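Local coordinates for protein diaminopimelate decarboxylase (PDB 1TWI) that catalyses the pyridoxal-phosphate-dependent decarboxylation of meso-diaminopimelate to L-lysine, the last step of lysine biosynthesis, at residues D269-T274 with P285-E290; N45-A50 with K265-A270. One frame throughout, in Å; residues are numbered along the deposited sequence.

Contact 1. Residues D269-T274 with P285-E290; sequences DAIINT and PNLILE. With PLP (pyridoxal-5'-phosphate), chain E.
Ile-271 meets Leu-287 and Leu-289 where a turn and a half of helix, 269-274, lies over the strand 286-289, with no hydrogen bond between the two backbones. The helix keeps its own i to i+4 bonding, and Ala-270 O accepts both Thr-274 N and the hydroxyl Thr-274 OG1, the latter 2.9 Å away and tilted 19° from the carbonyl plane. A threonine can thus be buried in a helix with its polar atom paired. In the extended strand, Leu-287 and Leu-289, two residues apart, send their side chains to the helix.

Ile-271 serves both leucines through separate branches. Its CG2, anti to the backbone N, lies 4.1 Å from Leu-287 CD2, the two side chains running at a slant to each other. The longer branch carries CD1 out to Leu-289 CD2, also at 4.1 Å, and here the side chains meet tip to tip. A beta-branched residue suits this place because one side chain spans two strand positions. The helix and strand are the second and third elements of the beta-alpha-beta unit 244-246, 264-276, 286-289, within the TIM-barrel domain that binds the cofactor; Phe-51 of helix 37-58 also packs on both leucines.

Just beyond the strand, Glu-290 leaves the apolar layer for the active site. Its OE1 lies 2.7 Å from N1 of pyridoxal-5'-phosphate and is hydrogen-bonded to His-208, while OE2 is held by Asn-111 and Asn-246. The carboxylate is therefore fixed beside the pyridine nitrogen, consistent with the equivalent glutamate in related decarboxylases, thought to stabilise the protonated ring.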
loop_
_atom_site.group_PDB
_atom_site.type_symbol
_atom_site.label_atom_id
_atom_site.label_comp_id
_atom_site.label_asym_id
_atom_site.label_seq_id
_atom_site.Cartn_x
_atom_site.Cartn_y
_atom_site.Cartn_z
ATOM N N ASP A 269 12.558 -31.675 8.701
ATOM C CA ASP A 269 12.457 -32.817 9.597
ATOM C C ASP A 269 10.969 -33.059 9.843
ATOM O O ASP A 269 10.474 -34.209 9.785
ATOM C CB ASP A 269 13.135 -32.551 10.941
ATOM C CG ASP A 269 14.642 -32.530 10.832
ATOM O OD1 ASP A 269 15.142 -33.158 9.871
ATOM O OD2 ASP A 269 15.318 -31.895 11.706
ATOM N N ALA A 270 10.263 -31.977 10.112
ATOM C CA ALA A 270 8.838 -32.054 10.386
ATOM C C ALA A 270 7.970 -32.557 9.214
ATOM O O ALA A 270 7.124 -33.491 9.351
ATOM C CB ALA A 270 8.347 -30.671 10.877
ATOM N N ILE A 271 8.151 -31.946 8.050
ATOM C CA ILE A 271 7.370 -32.367 6.886
ATOM C C ILE A 271 7.689 -33.786 6.418
ATOM O O ILE A 271 6.791 -34.616 6.219
ATOM C CB ILE A 271 7.567 -31.370 5.676
ATOM C CG1 ILE A 271 6.892 -30.030 6.016
ATOM C CG2 ILE A 271 6.964 -31.981 4.388
ATOM C CD1 ILE A 271 7.080 -28.941 4.971
ATOM N N ILE A 272 8.978 -34.068 6.253
ATOM C CA ILE A 272 9.381 -35.344 5.705
ATOM C C ILE A 272 9.026 -36.527 6.608
ATOM O O ILE A 272 8.457 -37.527 6.127
ATOM C CB ILE A 272 10.908 -35.308 5.340
ATOM C CG1 ILE A 272 11.141 -34.319 4.203
ATOM C CG2 ILE A 272 11.420 -36.714 4.938
ATOM C CD1 ILE A 272 12.665 -34.084 3.938
ATOM N N ASN A 273 9.307 -36.412 7.895
ATOM C CA ASN A 273 8.955 -37.506 8.807
ATOM C C ASN A 273 7.422 -37.652 8.871
ATOM O O ASN A 273 6.906 -38.741 9.068
ATOM C CB ASN A 273 9.585 -37.285 10.207
ATOM C CG ASN A 273 11.149 -37.426 10.164
ATOM O OD1 ASN A 273 11.679 -38.402 9.582
ATOM N ND2 ASN A 273 11.875 -36.455 10.749
ATOM N N THR A 274 6.672 -36.571 8.664
ATOM C CA THR A 274 5.234 -36.731 8.715
ATOM C C THR A 274 4.767 -37.432 7.450
ATOM O O THR A 274 4.015 -38.421 7.535
ATOM C CB THR A 274 4.476 -35.407 8.864
ATOM O OG1 THR A 274 4.734 -34.870 10.157
ATOM C CG2 THR A 274 2.946 -35.649 8.762
ATOM N N PRO A 285 4.600 -38.754 -3.107
ATOM C CA PRO A 285 4.556 -37.821 -4.249
ATOM C C PRO A 285 5.787 -36.915 -4.428
ATOM O O PRO A 285 6.725 -36.935 -3.603
ATOM C CB PRO A 285 3.320 -36.978 -3.938
ATOM C CG PRO A 285 3.486 -36.778 -2.373
ATOM C CD PRO A 285 3.905 -38.213 -1.911
ATOM N N ASN A 286 5.793 -36.145 -5.523
ATOM C CA ASN A 286 6.820 -35.104 -5.635
ATOM C C ASN A 286 6.402 -34.108 -4.567
ATOM O O ASN A 286 5.221 -33.983 -4.278
ATOM C CB ASN A 286 6.771 -34.435 -6.996
ATOM C CG ASN A 286 6.990 -35.415 -8.091
ATOM O OD1 ASN A 286 8.042 -36.079 -8.133
ATOM N ND2 ASN A 286 6.003 -35.550 -8.977
ATOM N N LEU A 287 7.361 -33.399 -3.975
ATOM C CA LEU A 287 7.042 -32.461 -2.928
ATOM C C LEU A 287 7.361 -31.041 -3.399
ATOM O O LEU A 287 8.443 -30.807 -3.951
ATOM C CB LEU A 287 7.899 -32.782 -1.651
ATOM C CG LEU A 287 7.866 -31.751 -0.500
ATOM C CD1 LEU A 287 6.438 -31.562 -0.001
ATOM C CD2 LEU A 287 8.779 -32.188 0.708
ATOM N N ILE A 288 6.430 -30.100 -3.226
ATOM C CA ILE A 288 6.692 -28.715 -3.644
ATOM C C ILE A 288 6.441 -27.796 -2.461
ATOM O O ILE A 288 5.462 -28.019 -1.707
ATOM C CB ILE A 288 5.688 -28.266 -4.756
ATOM C CG1 ILE A 288 5.815 -29.207 -5.963
ATOM C CG2 ILE A 288 5.949 -26.820 -5.170
ATOM C CD1 ILE A 288 4.648 -29.068 -7.036
ATOM N N LEU A 289 7.304 -26.789 -2.270
ATOM C CA LEU A 289 7.080 -25.786 -1.224
ATOM C C LEU A 289 7.072 -24.447 -1.960
ATOM O O LEU A 289 7.655 -24.332 -3.040
ATOM C CB LEU A 289 8.209 -25.766 -0.158
ATOM C CG LEU A 289 8.420 -27.084 0.610
ATOM C CD1 LEU A 289 9.426 -26.866 1.801
ATOM C CD2 LEU A 289 7.082 -27.552 1.142
ATOM N N GLU A 290 6.444 -23.440 -1.357
ATOM C CA GLU A 290 6.322 -22.117 -1.994
ATOM C C GLU A 290 6.848 -21.030 -1.114
ATOM O O GLU A 290 6.164 -20.062 -0.860
ATOM C CB GLU A 290 4.849 -21.817 -2.331
ATOM C CG GLU A 290 4.178 -22.849 -3.320
ATOM C CD GLU A 290 2.644 -22.610 -3.486
ATOM O OE1 GLU A 290 1.985 -22.046 -2.574
ATOM O OE2 GLU A 290 2.104 -23.028 -4.520
HETATM N N1 PLP E . 1.941 -19.665 -1.393
HETATM C C2 PLP E . 0.755 -18.953 -1.370
HETATM C C2A PLP E . -0.484 -19.657 -1.974
HETATM C C3 PLP E . 0.784 -17.667 -0.839
HETATM O O3 PLP E . -0.397 -16.996 -0.833
HETATM C C4 PLP E . 1.906 -17.089 -0.303
HETATM C C4A PLP E . 1.823 -15.635 0.273
HETATM O O4A PLP E . 0.851 -15.010 -0.014
HETATM C C5 PLP E . 3.121 -17.810 -0.319
HETATM C C6 PLP E . 3.087 -19.087 -0.856
HETATM C C5A PLP E . 4.462 -17.343 0.230
HETATM O O4P PLP E . 4.390 -17.017 1.642
HETATM P P PLP E . 5.687 -16.632 2.469
HETATM O O1P PLP E . 5.163 -16.360 3.819
HETATM O O2P PLP E . 6.229 -15.394 1.811
HETATM O O3P PLP E . 6.609 -17.765 2.434
#

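Contact 2. Residues N45-A50 with K265-A270; sequences NRYIEA and KDLADA
Leu-267 turns its CG anti to the backbone N (chi1 -175°), and this carries CD2 to within 4.1 Å of Tyr-47 CE1. Tyr-47 starts off pointing away from the other helix, but with chi1 at -91° its ring swings back, so that the isobutyl group and the ring pass at a slant. The tyrosine suits a place between apolar core and active site: its ring packs on Leu-267, Leu-251 and Pro-291, while OH is hydrogen-bonded to Ser-294.

The two helices, 37-58 and 264-276, run in roughly the same direction as neighbours on the outside of the barrel, their segment axes crossing at -31° and approaching to 9.1 Å. Small residues let the backbones come near. Ala-50 CB sits 3.7 Å from Lys-265 N, and the CA atoms of these two residues are 4.7 Å apart. Ala-268 CB lies 3.3 Å from Ala-50 O and 4.1 Å from Ala-50 CB. Lys-265 lays its CG 4.1 Å from Ala-50 CB, and the rest of its extended chain carries the amine on toward solvent.

Glu-49 OE1 remains 6.0 Å from Lys-265 NZ, too far for a salt bridge, and its OE2 is paired with Lys-52. With no hydrogen bond across the interface, the helices are held mainly by van der Waals contact, much of it alanine methyl against backbone, and any attraction between these two charges is probably a modest, longer-range addition.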
loop_
_atom_site.group_PDB
_atom_site.type_symbol
_atom_site.label_atom_id
_atom_site.label_comp_id
_atom_site.label_asym_id
_atom_site.label_seq_id
_atom_site.Cartn_x
_atom_site.Cartn_y
_atom_site.Cartn_z
ATOM N N ASN A 45 19.922 -22.238 -0.784
ATOM C CA ASN A 45 20.699 -23.452 -0.509
ATOM C C ASN A 45 20.268 -24.107 0.823
ATOM O O ASN A 45 20.403 -25.316 0.951
ATOM C CB ASN A 45 22.178 -23.150 -0.428
ATOM C CG ASN A 45 22.791 -22.803 -1.802
ATOM O OD1 ASN A 45 22.211 -23.116 -2.871
ATOM N ND2 ASN A 45 23.973 -22.176 -1.771
ATOM N N ARG A 46 19.797 -23.324 1.802
ATOM C CA ARG A 46 19.330 -23.926 3.041
ATOM C C ARG A 46 18.113 -24.844 2.773
ATOM O O ARG A 46 17.931 -25.929 3.416
ATOM C CB ARG A 46 18.971 -22.839 4.065
ATOM C CG ARG A 46 20.216 -22.359 4.845
ATOM C CD ARG A 46 19.921 -21.128 5.722
ATOM N NE ARG A 46 21.142 -20.677 6.387
ATOM C CZ ARG A 46 21.363 -19.426 6.802
ATOM N NH1 ARG A 46 20.443 -18.494 6.631
ATOM N NH2 ARG A 46 22.548 -19.089 7.340
ATOM N N TYR A 47 17.234 -24.392 1.878
ATOM C CA TYR A 47 16.119 -25.248 1.512
ATOM C C TYR A 47 16.573 -26.496 0.788
ATOM O O TYR A 47 16.127 -27.636 1.099
ATOM C CB TYR A 47 15.142 -24.494 0.606
ATOM C CG TYR A 47 14.062 -23.793 1.417
ATOM C CD1 TYR A 47 12.964 -24.513 1.924
ATOM C CD2 TYR A 47 14.124 -22.429 1.649
ATOM C CE1 TYR A 47 11.941 -23.849 2.656
ATOM C CE2 TYR A 47 13.125 -21.760 2.376
ATOM C CZ TYR A 47 12.055 -22.486 2.867
ATOM O OH TYR A 47 11.111 -21.835 3.583
ATOM N N ILE A 48 17.507 -26.325 -0.130
ATOM C CA ILE A 48 17.938 -27.493 -0.909
ATOM C C ILE A 48 18.611 -28.505 -0.010
ATOM O O ILE A 48 18.369 -29.684 -0.115
ATOM C CB ILE A 48 18.914 -27.069 -2.016
ATOM C CG1 ILE A 48 18.175 -26.082 -2.965
ATOM C CG2 ILE A 48 19.476 -28.339 -2.764
ATOM C CD1 ILE A 48 16.903 -26.694 -3.651
ATOM N N GLU A 49 19.484 -28.027 0.864
ATOM C CA GLU A 49 20.206 -28.924 1.742
ATOM C C GLU A 49 19.253 -29.620 2.733
ATOM O O GLU A 49 19.349 -30.832 2.994
ATOM C CB GLU A 49 21.279 -28.151 2.492
ATOM C CG GLU A 49 22.060 -29.029 3.406
ATOM C CD GLU A 49 23.100 -29.889 2.685
ATOM O OE1 GLU A 49 23.705 -30.719 3.391
ATOM O OE2 GLU A 49 23.312 -29.731 1.438
ATOM N N ALA A 50 18.303 -28.850 3.245
ATOM C CA ALA A 50 17.372 -29.401 4.190
ATOM C C ALA A 50 16.414 -30.409 3.554
ATOM O O ALA A 50 16.070 -31.416 4.186
ATOM C CB ALA A 50 16.593 -28.290 4.855
ATOM N N LYS A 265 15.800 -26.606 8.026
ATOM C CA LYS A 265 16.073 -27.971 8.515
ATOM C C LYS A 265 14.979 -28.445 9.433
ATOM O O LYS A 265 14.548 -29.606 9.332
ATOM C CB LYS A 265 17.406 -28.054 9.291
ATOM C CG LYS A 265 18.604 -27.818 8.404
ATOM C CD LYS A 265 19.995 -28.083 9.118
ATOM C CE LYS A 265 21.127 -28.106 8.083
ATOM N NZ LYS A 265 22.456 -28.406 8.730
ATOM N N ASP A 266 14.547 -27.573 10.340
ATOM C CA ASP A 266 13.452 -27.928 11.261
ATOM C C ASP A 266 12.157 -28.219 10.458
ATOM O O ASP A 266 11.409 -29.181 10.752
ATOM C CB ASP A 266 13.149 -26.809 12.258
ATOM C CG ASP A 266 14.298 -26.559 13.218
ATOM O OD1 ASP A 266 14.843 -27.571 13.713
ATOM O OD2 ASP A 266 14.638 -25.376 13.459
ATOM N N LEU A 267 11.907 -27.390 9.451
ATOM C CA LEU A 267 10.738 -27.578 8.613
ATOM C C LEU A 267 10.769 -28.933 7.877
ATOM O O LEU A 267 9.775 -29.642 7.830
ATOM C CB LEU A 267 10.648 -26.448 7.583
ATOM C CG LEU A 267 9.363 -26.498 6.728
ATOM C CD1 LEU A 267 8.114 -26.170 7.624
ATOM C CD2 LEU A 267 9.516 -25.393 5.598
ATOM N N ALA A 268 11.919 -29.301 7.319
ATOM C CA ALA A 268 12.049 -30.550 6.590
ATOM C C ALA A 268 11.953 -31.753 7.515
ATOM O O ALA A 268 11.321 -32.738 7.168
ATOM C CB ALA A 268 13.366 -30.595 5.849
ATOM N N ASP A 269 12.558 -31.675 8.701
ATOM C CA ASP A 269 12.457 -32.817 9.597
ATOM C C ASP A 269 10.969 -33.059 9.843
ATOM O O ASP A 269 10.474 -34.209 9.785
ATOM C CB ASP A 269 13.135 -32.551 10.941
ATOM C CG ASP A 269 14.642 -32.530 10.832
ATOM O OD1 ASP A 269 15.142 -33.158 9.871
ATOM O OD2 ASP A 269 15.318 -31.895 11.706
ATOM N N ALA A 270 10.263 -31.977 10.112
ATOM C CA ALA A 270 8.838 -32.054 10.386
ATOM C C ALA A 270 7.970 -32.557 9.214
ATOM O O ALA A 270 7.124 -33.491 9.351
ATOM C CB ALA A 270 8.347 -30.671 10.877
#

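From the N terminus, the chain first lays down helix 37-58, whose residues 45-50 wait through most of the barrel's strands and helices before contact 2 closes a long loop by pairing them with 265-270. Contact 1 then closes a much shorter one: ten residues separate 269-274 from 285-290. The loops follow one another and overlap only at Asp-269 and Ala-270, where the two segments of helix 264-276 run into each other. In space they join where Leu-289 CD1 lies 4.0 Å from Tyr-47 CE1 and 4.1 Å from Leu-267 CD2. Together they tie two neighbouring outer helices to strand 286-289, which leads into the cofactor site.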